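Local coordinates for GAF domain-containing protein (Thermoplasma acidophilum, PDB 4MN7) that reduces free methionine-R-sulfoxide to methionine, as a type II free methionine-R-sulfoxide reductase built on a GAF domain, at residues D26-Y31 and I106-D111; V32-K37 and H136-K141; N67-E72 and V93-Y98. The protein carries 1 engineered substitution. One frame throughout, in Å; residues are numbered along the deposited sequence.

Contact 1. Residues D26-Y31 and I106-D111; sequences DWVGFY and IDIDSD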
ATOM      1  N   ASP A  26       6.646  17.999   7.028  1.00 35.50           N
ATOM      2  CA  ASP A  26       7.644  18.514   6.078  1.00 35.52           C
ATOM      3  C   ASP A  26       8.585  17.493   5.463  1.00 39.90           C
ATOM      4  O   ASP A  26       9.105  17.749   4.421  1.00 37.38           O
ATOM      5  CB  ASP A  26       8.475  19.608   6.756  1.00 43.05           C
ATOM      6  CG  ASP A  26       7.631  20.825   7.064  1.00 44.38           C
ATOM      7  OD1 ASP A  26       7.065  21.299   6.078  1.00 43.50           O
ATOM      8  OD2 ASP A  26       7.467  21.230   8.231  1.00 38.47           O
ATOM      9  N   TRP A  27       8.759  16.322   6.097  1.00 39.77           N
ATOM     10  CA  TRP A  27       9.569  15.240   5.601  1.00 33.24           C
ATOM     11  C   TRP A  27       8.881  13.961   6.060  1.00 31.12           C
ATOM     12  O   TRP A  27       8.504  13.824   7.202  1.00 35.33           O
ATOM     13  CB  TRP A  27      11.021  15.327   6.176  1.00 33.75           C
ATOM     14  CG  TRP A  27      12.040  14.421   5.507  1.00 33.52           C
ATOM     15  CD1 TRP A  27      12.758  14.675   4.408  1.00 35.95           C
ATOM     16  CD2 TRP A  27      12.351  13.089   5.885  1.00 37.20           C
ATOM     17  NE1 TRP A  27      13.532  13.612   4.079  1.00 33.72           N
ATOM     18  CE2 TRP A  27      13.285  12.611   4.972  1.00 33.19           C
ATOM     19  CE3 TRP A  27      11.929  12.251   6.936  1.00 36.25           C
ATOM     20  CZ2 TRP A  27      13.797  11.330   5.041  1.00 34.85           C
ATOM     21  CZ3 TRP A  27      12.441  10.963   7.011  1.00 37.60           C
ATOM     22  CH2 TRP A  27      13.383  10.527   6.087  1.00 36.83           C
ATOM     23  N   VAL A  28       8.694  13.044   5.140  1.00 34.01           N
ATOM     24  CA  VAL A  28       8.135  11.761   5.422  1.00 30.82           C
ATOM     25  C   VAL A  28       8.993  10.659   4.857  1.00 34.75           C
ATOM     26  O   VAL A  28       9.343  10.677   3.693  1.00 34.70           O
ATOM     27  CB  VAL A  28       6.714  11.659   4.842  1.00 34.57           C
ATOM     28  CG1 VAL A  28       6.090  10.324   5.267  1.00 33.74           C
ATOM     29  CG2 VAL A  28       5.866  12.821   5.363  1.00 29.84           C
ATOM     30  N   GLY A  29       9.313   9.697   5.696  1.00 32.42           N
ATOM     31  CA  GLY A  29      10.069   8.532   5.266  1.00 36.28           C
ATOM     32  C   GLY A  29       9.694   7.222   5.906  1.00 33.26           C
ATOM     33  O   GLY A  29       9.197   7.178   7.032  1.00 31.76           O
ATOM     34  N   PHE A  30       9.957   6.148   5.157  1.00 33.09           N
ATOM     35  CA  PHE A  30       9.863   4.831   5.648  1.00 34.28           C
ATOM     36  C   PHE A  30      11.262   4.261   5.782  1.00 36.36           C
ATOM     37  O   PHE A  30      12.025   4.116   4.767  1.00 33.54           O
ATOM     38  CB  PHE A  30       9.067   3.908   4.749  1.00 34.43           C
ATOM     39  CG  PHE A  30       7.549   4.132   4.757  1.00 36.76           C
ATOM     40  CD1 PHE A  30       6.983   5.249   4.187  1.00 36.61           C
ATOM     41  CD2 PHE A  30       6.690   3.170   5.258  1.00 31.69           C
ATOM     42  CE1 PHE A  30       5.588   5.427   4.165  1.00 36.39           C
ATOM     43  CE2 PHE A  30       5.308   3.338   5.194  1.00 33.83           C
ATOM     44  CZ  PHE A  30       4.768   4.483   4.656  1.00 33.66           C
ATOM     45  N   TYR A  31      11.558   3.886   7.026  1.00 30.65           N
ATOM     46  CA  TYR A  31      12.730   3.125   7.342  1.00 34.34           C
ATOM     47  C   TYR A  31      12.331   1.707   7.582  1.00 32.88           C
ATOM     48  O   TYR A  31      11.313   1.461   8.235  1.00 31.06           O
ATOM     49  CB  TYR A  31      13.415   3.648   8.599  1.00 31.81           C
ATOM     50  CG  TYR A  31      14.162   4.941   8.394  1.00 33.81           C
ATOM     51  CD1 TYR A  31      15.490   4.934   7.970  1.00 34.20           C
ATOM     52  CD2 TYR A  31      13.564   6.150   8.658  1.00 34.82           C
ATOM     53  CE1 TYR A  31      16.168   6.099   7.753  1.00 36.62           C
ATOM     54  CE2 TYR A  31      14.250   7.330   8.503  1.00 39.44           C
ATOM     55  CZ  TYR A  31      15.567   7.296   8.042  1.00 41.11           C
ATOM     56  OH  TYR A  31      16.259   8.474   7.859  1.00 32.51           O
ATOM     57  N   ILE A 106       7.591   4.720  10.246  1.00 33.14           N
ATOM     58  CA  ILE A 106       7.348   5.949   9.481  1.00 32.27           C
ATOM     59  C   ILE A 106       7.948   7.026  10.344  1.00 31.85           C
ATOM     60  O   ILE A 106       7.595   7.126  11.491  1.00 32.62           O
ATOM     61  CB  ILE A 106       5.833   6.205   9.304  1.00 33.69           C
ATOM     62  CG1 ILE A 106       5.197   5.002   8.643  1.00 33.34           C
ATOM     63  CG2 ILE A 106       5.554   7.435   8.453  1.00 37.61           C
ATOM     64  CD1 ILE A 106       3.744   5.147   8.387  1.00 32.47           C
ATOM     65  N   ASP A 107       8.835   7.840   9.756  1.00 29.71           N
ATOM     66  CA  ASP A 107       9.498   8.957  10.396  1.00 29.04           C
ATOM     67  C   ASP A 107       9.065  10.224   9.740  1.00 27.68           C
ATOM     68  O   ASP A 107       9.235  10.395   8.519  1.00 28.66           O
ATOM     69  CB  ASP A 107      11.019   8.783  10.218  1.00 28.45           C
ATOM     70  CG  ASP A 107      11.857   9.860  10.911  1.00 33.07           C
ATOM     71  OD1 ASP A 107      11.374  10.473  11.900  1.00 34.39           O
ATOM     72  OD2 ASP A 107      13.028  10.079  10.469  1.00 33.14           O
ATOM     73  N   ILE A 108       8.510  11.131  10.532  1.00 31.28           N
ATOM     74  CA  ILE A 108       8.056  12.422   9.992  1.00 31.22           C
ATOM     75  C   ILE A 108       8.610  13.602  10.801  1.00 30.66           C
ATOM     76  O   ILE A 108       8.483  13.658  12.021  1.00 29.59           O
ATOM     77  CB  ILE A 108       6.509  12.481  10.031  1.00 32.03           C
ATOM     78  CG1 ILE A 108       5.918  11.315   9.281  1.00 32.33           C
ATOM     79  CG2 ILE A 108       6.011  13.758   9.413  1.00 36.45           C
ATOM     80  CD1 ILE A 108       4.381  11.225   9.314  1.00 36.11           C
ATOM     81  N   ASP A 109       9.141  14.582  10.090  1.00 30.44           N
ATOM     82  CA  ASP A 109       9.688  15.815  10.647  1.00 33.31           C
ATOM     83  C   ASP A 109       8.703  16.946  10.305  1.00 35.37           C
ATOM     84  O   ASP A 109       8.136  17.007   9.190  1.00 33.20           O
ATOM     85  CB  ASP A 109      11.009  16.241   9.915  1.00 37.25           C
ATOM     86  CG  ASP A 109      12.229  15.391  10.309  1.00 42.68           C
ATOM     87  OD1 ASP A 109      12.249  14.204   9.986  1.00 46.13           O
ATOM     88  OD2 ASP A 109      13.185  15.924  10.899  1.00 46.59           O
ATOM     89  N   SER A 110       8.560  17.852  11.255  1.00 39.65           N
ATOM     90  CA  SER A 110       7.884  19.095  11.055  1.00 35.79           C
ATOM     91  C   SER A 110       8.823  20.265  11.416  1.00 37.60           C
ATOM     92  O   SER A 110       9.476  20.217  12.461  1.00 34.03           O
ATOM     93  CB  SER A 110       6.709  19.186  12.008  1.00 37.27           C
ATOM     94  OG  SER A 110       6.008  20.411  11.742  1.00 42.09           O
ATOM     95  N   ASP A 111       8.740  21.341  10.624  1.00 37.42           N
ATOM     96  CA  ASP A 111       9.393  22.610  10.935  1.00 45.37           C
ATOM     97  C   ASP A 111       8.673  23.382  12.031  1.00 42.76           C
ATOM     98  O   ASP A 111       9.220  24.343  12.528  1.00 42.90           O
ATOM     99  CB  ASP A 111       9.500  23.502   9.696  1.00 41.20           C
ATOM    100  CG  ASP A 111      10.429  22.946   8.655  1.00 46.25           C
ATOM    101  OD1 ASP A 111      11.196  22.004   8.955  1.00 47.61           O
ATOM    102  OD2 ASP A 111      10.386  23.412   7.493  1.00 50.63           O
TER
HETATM  103  O   HOH W   1      16.406  10.260  10.430  1.00 56.47           O
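Two neighbouring strands in the middle of the antiparallel GAF sheet, 27-34 and 101-110, pair here and end in a classic beta bulge. D26 and W27 both face D109, whose carbonyl oxygen is gripped by two amides, D26 N at 2.8 Å and W27 N at 3.2 Å. Beyond the bulge the regular ladder takes over, and G29 exchanges bonds with D107, D107 N to G29 O being the shorter at 2.8 Å. The D26 carboxylate, its CG beside the backbone N, takes the D111 amide on the anti lone pair of OD2, 2.7 Å from D111 N and nearly straight (173°). Replacing D26 by an alanine would remove that acceptor and would probably loosen the turn after strand 101-110. W27 has CG anti to the backbone N (chi1 -168°), which lays the indole over G29, where any beta carbon would collide with CH2, and beside D109, whose OD1 lies 3.6 Å from W27 CE3; W27 NE1 bonds E46 O and D109 OD2 bonds T88 OG1. D107 OD2 meets the edge of the Y31 ring, and a water donates to Y31 OH and, weakly, to D107 OD2; Y31 OH is also bonded to H50 O. On the reverse face I106 CG1 lies over the F30 ring, 4.1 Å from its centroid, and V28 packs along I108 beneath helices 2-21 and 118-136. That face is apolar, whereas the opposite one combines the W27 ring with the D107 and D109 carboxylates. D26 OD2 lies 3.7 Å from D111 OD2, while D111 OD1 bonds S87 OG. In the close pairs D107-E91 and D26-D111 repulsion could raise one member's pKa, though the D111 N-H offsets this at D26; the W27-D107-D109 face is consistent with the GAF ligand pocket.

Contact 2. Residues V32-K37 and H136-K141; sequences VLEHGK and HEFFVK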
ATOM      1  N   VAL A  32      13.143   0.772   7.091  1.00 31.18           N
ATOM      2  CA  VAL A  32      12.816  -0.629   7.252  1.00 31.58           C
ATOM      3  C   VAL A  32      13.991  -1.357   7.853  1.00 30.68           C
ATOM      4  O   VAL A  32      15.123  -1.018   7.534  1.00 32.96           O
ATOM      5  CB  VAL A  32      12.526  -1.293   5.923  1.00 33.05           C
ATOM      6  CG1 VAL A  32      12.047  -2.764   6.145  1.00 31.65           C
ATOM      7  CG2 VAL A  32      11.523  -0.471   5.127  1.00 36.06           C
ATOM      8  N   LEU A  33      13.729  -2.352   8.705  1.00 29.97           N
ATOM      9  CA  LEU A  33      14.816  -3.149   9.308  1.00 32.38           C
ATOM     10  C   LEU A  33      15.313  -4.190   8.345  1.00 32.54           C
ATOM     11  O   LEU A  33      14.535  -5.023   7.860  1.00 29.07           O
ATOM     12  CB  LEU A  33      14.368  -3.860  10.586  1.00 31.03           C
ATOM     13  CG  LEU A  33      14.165  -2.982  11.816  1.00 33.75           C
ATOM     14  CD1 LEU A  33      13.336  -3.714  12.870  1.00 39.69           C
ATOM     15  CD2 LEU A  33      15.531  -2.547  12.422  1.00 32.61           C
ATOM     16  N   GLU A  34      16.613  -4.120   8.038  1.00 32.09           N
ATOM     17  CA  GLU A  34      17.232  -4.997   7.112  1.00 35.92           C
ATOM     18  C   GLU A  34      18.505  -5.417   7.805  1.00 39.90           C
ATOM     19  O   GLU A  34      19.315  -4.552   8.114  1.00 33.15           O
ATOM     20  CB  GLU A  34      17.508  -4.230   5.788  1.00 32.92           C
ATOM     21  CG  GLU A  34      16.202  -3.769   5.129  1.00 36.81           C
ATOM     22  CD  GLU A  34      16.351  -2.914   3.910  1.00 38.49           C
ATOM     23  OE1 GLU A  34      17.455  -2.980   3.373  1.00 38.80           O
ATOM     24  OE2 GLU A  34      15.365  -2.194   3.464  1.00 36.03           O
ATOM     25  N   HIS A  35      18.628  -6.705   8.118  1.00 39.53           N
ATOM     26  CA  HIS A  35      19.804  -7.264   8.823  1.00 37.01           C
ATOM     27  C   HIS A  35      20.169  -6.477  10.086  1.00 38.76           C
ATOM     28  O   HIS A  35      21.346  -6.207  10.392  1.00 39.74           O
ATOM     29  CB  HIS A  35      20.997  -7.326   7.872  1.00 37.95           C
ATOM     30  CG  HIS A  35      20.715  -8.109   6.632  1.00 36.98           C
ATOM     31  ND1 HIS A  35      20.827  -9.479   6.582  1.00 37.92           N
ATOM     32  CD2 HIS A  35      20.275  -7.714   5.416  1.00 36.64           C
ATOM     33  CE1 HIS A  35      20.491  -9.893   5.369  1.00 39.64           C
ATOM     34  NE2 HIS A  35      20.132  -8.839   4.647  1.00 39.21           N
ATOM     35  N   GLY A  36      19.149  -6.089  10.816  1.00 33.74           N
ATOM     36  CA  GLY A  36      19.359  -5.484  12.133  1.00 35.92           C
ATOM     37  C   GLY A  36      19.742  -4.033  12.112  1.00 36.51           C
ATOM     38  O   GLY A  36      20.141  -3.493  13.115  1.00 34.74           O
ATOM     39  N   LYS A  37      19.591  -3.394  10.961  1.00 31.63           N
ATOM     40  CA  LYS A  37      19.759  -1.984  10.858  1.00 34.79           C
ATOM     41  C   LYS A  37      18.635  -1.329  10.045  1.00 32.98           C
ATOM     42  O   LYS A  37      18.067  -1.928   9.102  1.00 36.67           O
ATOM     43  CB  LYS A  37      21.115  -1.799  10.151  1.00 37.98           C
ATOM     44  CG  LYS A  37      21.583  -0.387   9.958  1.00 42.52           C
ATOM     45  CD  LYS A  37      23.113  -0.315   9.809  1.00 42.61           C
ATOM     46  CE  LYS A  37      23.708  -1.065   8.635  1.00 41.25           C
ATOM     47  NZ  LYS A  37      25.202  -1.120   8.824  1.00 39.77           N
ATOM     48  N   HIS A 136       6.822  -4.790   4.646  1.00 32.39           N
ATOM     49  CA  HIS A 136       7.393  -6.085   4.927  1.00 31.52           C
ATOM     50  C   HIS A 136       8.145  -6.687   3.747  1.00 37.84           C
ATOM     51  O   HIS A 136       9.074  -7.441   3.911  1.00 38.32           O
ATOM     52  CB  HIS A 136       6.304  -7.053   5.363  1.00 36.28           C
ATOM     53  CG  HIS A 136       6.810  -8.425   5.689  1.00 36.46           C
ATOM     54  ND1 HIS A 136       6.639  -9.493   4.839  1.00 42.30           N
ATOM     55  CD2 HIS A 136       7.508  -8.901   6.748  1.00 35.49           C
ATOM     56  CE1 HIS A 136       7.177 -10.580   5.372  1.00 39.90           C
ATOM     57  NE2 HIS A 136       7.710 -10.246   6.530  1.00 42.12           N
ATOM     58  N   GLU A 137       7.757  -6.344   2.546  1.00 38.22           N
ATOM     59  CA  GLU A 137       8.516  -6.803   1.392  1.00 38.94           C
ATOM     60  C   GLU A 137       9.963  -6.393   1.445  1.00 40.92           C
ATOM     61  O   GLU A 137      10.788  -6.998   0.762  1.00 32.84           O
ATOM     62  CB  GLU A 137       7.884  -6.264   0.099  1.00 37.46           C
ATOM     63  CG  GLU A 137       6.535  -6.881  -0.219  1.00 35.06           C
ATOM     64  CD  GLU A 137       6.671  -8.376  -0.449  1.00 41.38           C
ATOM     65  OE1 GLU A 137       7.503  -8.755  -1.303  1.00 38.26           O
ATOM     66  OE2 GLU A 137       5.945  -9.140   0.207  1.00 36.90           O
ATOM     67  N   PHE A 138      10.288  -5.333   2.186  1.00 38.45           N
ATOM     68  CA  PHE A 138      11.707  -4.955   2.379  1.00 37.61           C
ATOM     69  C   PHE A 138      12.338  -5.505   3.663  1.00 37.68           C
ATOM     70  O   PHE A 138      13.551  -5.411   3.876  1.00 36.83           O
ATOM     71  CB  PHE A 138      11.844  -3.439   2.311  1.00 36.17           C
ATOM     72  CG  PHE A 138      11.781  -2.926   0.934  1.00 34.49           C
ATOM     73  CD1 PHE A 138      12.901  -2.909   0.163  1.00 39.19           C
ATOM     74  CD2 PHE A 138      10.601  -2.513   0.396  1.00 37.41           C
ATOM     75  CE1 PHE A 138      12.895  -2.436  -1.120  1.00 41.18           C
ATOM     76  CE2 PHE A 138      10.564  -2.070  -0.915  1.00 39.64           C
ATOM     77  CZ  PHE A 138      11.710  -2.005  -1.668  1.00 40.47           C
ATOM     78  N   PHE A 139      11.530  -6.085   4.526  1.00 33.30           N
ATOM     79  CA  PHE A 139      12.033  -6.503   5.803  1.00 34.51           C
ATOM     80  C   PHE A 139      12.968  -7.670   5.585  1.00 38.01           C
ATOM     81  O   PHE A 139      12.688  -8.525   4.782  1.00 35.59           O
ATOM     82  CB  PHE A 139      10.921  -6.965   6.709  1.00 37.13           C
ATOM     83  CG  PHE A 139      11.403  -7.530   8.031  1.00 33.68           C
ATOM     84  CD1 PHE A 139      12.059  -6.724   8.942  1.00 39.63           C
ATOM     85  CD2 PHE A 139      11.227  -8.868   8.351  1.00 34.92           C
ATOM     86  CE1 PHE A 139      12.494  -7.237  10.183  1.00 40.21           C
ATOM     87  CE2 PHE A 139      11.731  -9.403   9.562  1.00 42.57           C
ATOM     88  CZ  PHE A 139      12.366  -8.572  10.489  1.00 36.01           C
ATOM     89  N   VAL A 140      14.101  -7.665   6.272  1.00 38.07           N
ATOM     90  CA  VAL A 140      15.054  -8.811   6.263  1.00 42.73           C
ATOM     91  C   VAL A 140      15.618  -9.031   7.673  1.00 38.21           C
ATOM     92  O   VAL A 140      16.226  -8.138   8.274  1.00 36.87           O
ATOM     93  CB  VAL A 140      16.256  -8.616   5.318  1.00 44.99           C
ATOM     94  CG1 VAL A 140      17.001  -9.963   5.164  1.00 49.86           C
ATOM     95  CG2 VAL A 140      15.816  -8.096   3.949  1.00 44.75           C
ATOM     96  N   LYS A 141      15.361 -10.213   8.183  1.00 35.15           N
ATOM     97  CA  LYS A 141      15.813 -10.664   9.484  1.00 44.13           C
ATOM     98  C   LYS A 141      17.340 -10.750   9.552  1.00 39.63           C
ATOM     99  O   LYS A 141      18.026 -11.049   8.574  1.00 40.73           O
ATOM    100  CB  LYS A 141      15.145 -12.012   9.731  1.00 51.03           C
ATOM    101  CG  LYS A 141      15.451 -12.766  11.006  1.00 64.70           C
ATOM    102  CD  LYS A 141      15.203 -14.274  10.775  1.00 75.99           C
ATOM    103  CE  LYS A 141      16.028 -15.154  11.722  1.00 93.69           C
ATOM    104  NZ  LYS A 141      16.479 -16.439  11.095  1.00 96.48           N
TER
HETATM  105  O   HOH W   2      16.390  -6.801  10.590  1.00 31.56           O
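V140 O is held by two donors. H35 N gives it a bond of 2.8 Å, approaching 37° above the carbonyl plane, and a water donates the second bond, 2.7 Å from V140 O; the same water accepts from G36 N at 2.9 Å, so the oxygen is tied to two successive amides of one turn, once directly and once through solvent. The V140 amide answers with an almost straight bond (171°) to L33 O, 3.1 Å from V140 N. Together these bonds bracket E34 and make a single bridge between the end of strand 27-34 and the tail that follows helix 118-136. L33 O is crowded further by F139 CD1, 3.2 Å away, while F139 CE1 rests against L33 CB; the F139 ring, its CG anti to the backbone N, also touches I103. V140 lies alongside H35 and sets CG1 over one face of the imidazole, 3.7 Å from the ring centroid in a CH-pi contact. Deeper in, V32 CG1 packs against F138 CB at 3.9 Å, the two side chains crossing at about a right angle, and the F138 ring leads off toward M11 of helix 2-21. Beside it, the extended E34 chain runs the same way as F138, with E34 CG 3.4 Å from F138 O and the carboxylate near that of E41. E34 to K37 form a type I' turn closed by mutual E34-K37 backbone bonds: this is a two-residue beta hairpin joining strands 27-34 and 37-44, with the C-terminal tail strapped to it.

Contact 3. Residues N67-E72 and V93-Y98; sequences NDIVNE and VVPVRY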
ATOM      1  N   ASN A  67       9.214  -0.437  20.527  1.00 36.77           N
ATOM      2  CA  ASN A  67       7.972  -0.807  19.835  1.00 34.29           C
ATOM      3  C   ASN A  67       6.798   0.085  20.149  1.00 34.44           C
ATOM      4  O   ASN A  67       5.733  -0.371  20.431  1.00 35.65           O
ATOM      5  CB  ASN A  67       7.568  -2.259  20.056  1.00 37.84           C
ATOM      6  CG  ASN A  67       6.527  -2.714  19.029  1.00 42.68           C
ATOM      7  OD1 ASN A  67       6.216  -1.998  18.052  1.00 42.20           O
ATOM      8  ND2 ASN A  67       5.967  -3.855  19.261  1.00 41.70           N
ATOM      9  N   ASP A  68       6.964   1.376  19.992  1.00 35.17           N
ATOM     10  CA  ASP A  68       5.887   2.305  20.308  1.00 35.90           C
ATOM     11  C   ASP A  68       6.190   3.606  19.592  1.00 32.75           C
ATOM     12  O   ASP A  68       7.334   3.831  19.169  1.00 34.08           O
ATOM     13  CB  ASP A  68       5.940   2.488  21.835  1.00 42.17           C
ATOM     14  CG  ASP A  68       4.642   2.851  22.444  1.00 51.35           C
ATOM     15  OD1 ASP A  68       3.639   2.868  21.750  1.00 51.72           O
ATOM     16  OD2 ASP A  68       4.646   3.186  23.657  1.00 72.28           O
ATOM     17  N   ILE A  69       5.217   4.491  19.524  1.00 35.59           N
ATOM     18  CA  ILE A  69       5.392   5.800  18.947  1.00 34.96           C
ATOM     19  C   ILE A  69       6.354   6.614  19.770  1.00 37.55           C
ATOM     20  O   ILE A  69       6.316   6.606  20.995  1.00 33.47           O
ATOM     21  CB  ILE A  69       4.068   6.555  18.887  1.00 37.22           C
ATOM     22  CG1 ILE A  69       3.179   5.950  17.783  1.00 40.30           C
ATOM     23  CG2 ILE A  69       4.278   8.024  18.573  1.00 38.83           C
ATOM     24  CD1 ILE A  69       1.765   6.439  17.785  1.00 35.98           C
ATOM     25  N   VAL A  70       7.210   7.356  19.086  1.00 33.63           N
ATOM     26  CA  VAL A  70       8.074   8.320  19.783  1.00 34.09           C
ATOM     27  C   VAL A  70       7.705   9.640  19.161  1.00 34.56           C
ATOM     28  O   VAL A  70       7.804   9.820  17.924  1.00 38.24           O
ATOM     29  CB  VAL A  70       9.554   7.990  19.591  1.00 36.45           C
ATOM     30  CG1 VAL A  70      10.441   9.122  20.109  1.00 46.26           C
ATOM     31  CG2 VAL A  70       9.855   6.725  20.387  1.00 40.16           C
ATOM     32  N   ASN A  71       7.344  10.585  19.995  1.00 34.76           N
ATOM     33  CA  ASN A  71       6.862  11.879  19.482  1.00 41.18           C
ATOM     34  C   ASN A  71       7.602  12.942  20.223  1.00 45.21           C
ATOM     35  O   ASN A  71       7.277  13.154  21.370  1.00 44.16           O
ATOM     36  CB  ASN A  71       5.355  12.037  19.716  1.00 39.42           C
ATOM     37  CG  ASN A  71       4.783  13.364  19.158  1.00 44.20           C
ATOM     38  OD1 ASN A  71       5.525  14.287  18.768  1.00 41.53           O
ATOM     39  ND2 ASN A  71       3.437  13.487  19.194  1.00 45.50           N
ATOM     40  N   GLU A  72       8.585  13.592  19.567  1.00 43.98           N
ATOM     41  CA  GLU A  72       9.350  14.697  20.174  1.00 39.64           C
ATOM     42  C   GLU A  72       8.711  16.036  19.795  1.00 37.78           C
ATOM     43  O   GLU A  72       8.729  16.443  18.644  1.00 40.12           O
ATOM     44  CB  GLU A  72      10.795  14.644  19.728  1.00 40.57           C
ATOM     45  CG  GLU A  72      11.593  15.845  20.151  1.00 43.75           C
ATOM     46  CD  GLU A  72      11.551  16.010  21.672  1.00 48.30           C
ATOM     47  OE1 GLU A  72      11.090  17.072  22.187  1.00 49.57           O
ATOM     48  OE2 GLU A  72      11.933  15.039  22.356  1.00 54.88           O
ATOM     49  N   VAL A  93       7.954   9.274  15.172  1.00 32.07           N
ATOM     50  CA  VAL A  93       8.368   8.033  14.576  1.00 30.90           C
ATOM     51  C   VAL A  93       7.369   6.990  15.034  1.00 29.94           C
ATOM     52  O   VAL A  93       7.194   6.788  16.213  1.00 33.78           O
ATOM     53  CB  VAL A  93       9.760   7.627  14.976  1.00 32.30           C
ATOM     54  CG1 VAL A  93      10.224   6.429  14.145  1.00 34.30           C
ATOM     55  CG2 VAL A  93      10.750   8.749  14.766  1.00 30.77           C
ATOM     56  N   VAL A  94       6.748   6.323  14.075  1.00 32.03           N
ATOM     57  CA  VAL A  94       5.649   5.416  14.357  1.00 30.02           C
ATOM     58  C   VAL A  94       6.074   4.067  13.858  1.00 29.67           C
ATOM     59  O   VAL A  94       6.414   3.947  12.697  1.00 34.33           O
ATOM     60  CB  VAL A  94       4.472   5.851  13.520  1.00 30.90           C
ATOM     61  CG1 VAL A  94       3.354   4.857  13.649  1.00 30.81           C
ATOM     62  CG2 VAL A  94       4.038   7.256  13.926  1.00 33.86           C
ATOM     63  N   PRO A  95       6.142   3.052  14.726  1.00 28.29           N
ATOM     64  CA  PRO A  95       6.568   1.697  14.311  1.00 30.72           C
ATOM     65  C   PRO A  95       5.625   1.044  13.341  1.00 32.86           C
ATOM     66  O   PRO A  95       4.414   1.226  13.456  1.00 34.01           O
ATOM     67  CB  PRO A  95       6.571   0.910  15.611  1.00 28.24           C
ATOM     68  CG  PRO A  95       5.694   1.684  16.505  1.00 28.40           C
ATOM     69  CD  PRO A  95       5.806   3.090  16.139  1.00 27.77           C
ATOM     70  N   VAL A  96       6.180   0.303  12.386  1.00 30.61           N
ATOM     71  CA  VAL A  96       5.387  -0.535  11.453  1.00 32.09           C
ATOM     72  C   VAL A  96       5.499  -1.954  11.939  1.00 32.57           C
ATOM     73  O   VAL A  96       6.576  -2.452  12.038  1.00 33.32           O
ATOM     74  CB  VAL A  96       5.863  -0.432   9.999  1.00 31.75           C
ATOM     75  CG1 VAL A  96       5.112  -1.453   9.071  1.00 32.56           C
ATOM     76  CG2 VAL A  96       5.674   1.009   9.536  1.00 33.46           C
ATOM     77  N   ARG A  97       4.397  -2.557  12.332  1.00 30.47           N
ATOM     78  CA  ARG A  97       4.424  -3.900  12.847  1.00 32.22           C
ATOM     79  C   ARG A  97       3.879  -5.027  11.940  1.00 31.70           C
ATOM     80  O   ARG A  97       2.861  -4.903  11.222  1.00 35.55           O
ATOM     81  CB  ARG A  97       3.633  -3.964  14.133  1.00 31.33           C
ATOM     82  CG  ARG A  97       4.143  -3.013  15.178  1.00 33.09           C
ATOM     83  CD  ARG A  97       3.096  -2.901  16.269  1.00 38.86           C
ATOM     84  NE  ARG A  97       3.556  -2.019  17.302  1.00 36.18           N
ATOM     85  CZ  ARG A  97       2.798  -1.157  17.931  1.00 36.18           C
ATOM     86  NH1 ARG A  97       1.524  -1.097  17.671  1.00 42.21           N
ATOM     87  NH2 ARG A  97       3.315  -0.399  18.885  1.00 37.70           N
ATOM     88  N   TYR A  98       4.547  -6.170  12.033  1.00 35.93           N
ATOM     89  CA  TYR A  98       4.201  -7.355  11.239  1.00 32.78           C
ATOM     90  C   TYR A  98       4.273  -8.548  12.168  1.00 36.70           C
ATOM     91  O   TYR A  98       5.302  -8.868  12.707  1.00 42.92           O
ATOM     92  CB  TYR A  98       5.132  -7.471  10.059  1.00 37.73           C
ATOM     93  CG  TYR A  98       4.714  -8.508   9.010  1.00 39.28           C
ATOM     94  CD1 TYR A  98       5.104  -9.878   9.133  1.00 41.73           C
ATOM     95  CD2 TYR A  98       3.912  -8.147   7.933  1.00 43.45           C
ATOM     96  CE1 TYR A  98       4.714 -10.832   8.180  1.00 44.77           C
ATOM     97  CE2 TYR A  98       3.536  -9.082   6.974  1.00 45.72           C
ATOM     98  CZ  TYR A  98       3.951 -10.418   7.092  1.00 49.22           C
ATOM     99  OH  TYR A  98       3.543 -11.319   6.133  1.00 53.85           O
TER
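The polar grip belongs to R97, which holds N67 side-on with two nitrogens. R97 NE bonds N67 OD1 at 2.8 Å and nearly straight (175°), and R97 NH2 reaches the main-chain N67 O at 2.9 Å; a third bond, from NH2 to OD1, is weak. Both acceptors lie close to the guanidinium plane, which stands 79° from the side-chain amide of N67, so NE sits above the plane of the OD1 carbonyl; NH2 likewise lies above the plane of the N67 main-chain carbonyl. The positive phi of N67 as C-prime residue of a Schellman motif, together with CG anti to the backbone N, sets its two oxygens within reach of the extended arginine. Between the main chains, V70 and V93 form a hydrogen-bonded antiparallel pair, with V70 N 2.9 Å from V93 O and V93 N 2.8 Å from V70 O. Van der Waals contacts lie between these polar ends: the P95 ring lies against the D68 backbone, its CD 3.5 Å from D68 O, and I69 CG1 makes apolar contacts with V94 CG2 and P95 CD, each at 4.2 Å. The short edge strand 70-72 is thereby joined to strand 90-98 three residues after helix 59-66, against which V70 and V93 pack, while I69 and V94 turn to helix 118-136 on the other face.

All three contacts reach one antiparallel sheet but at different depths. Contact 1 is its buried centre, a full ladder with acidic and aromatic groups on one face. Contact 3 lies at the sheet's edge, on its outer strand 70-72, only partly buried, where a single strand pair is supplemented by an arginine of strand 90-98 gripping the residue that ends helix 59-66. Contact 2 continues strand 27-34 from contact 1 to the surface, where a single bridge and a water replace the ladder. Contacts 1 and 3 meet directly, since I106 N probably bonds V94 O across strands 101-110 and 90-98. Contacts 2 and 3 touch through the stacked rings of H136 and Y98.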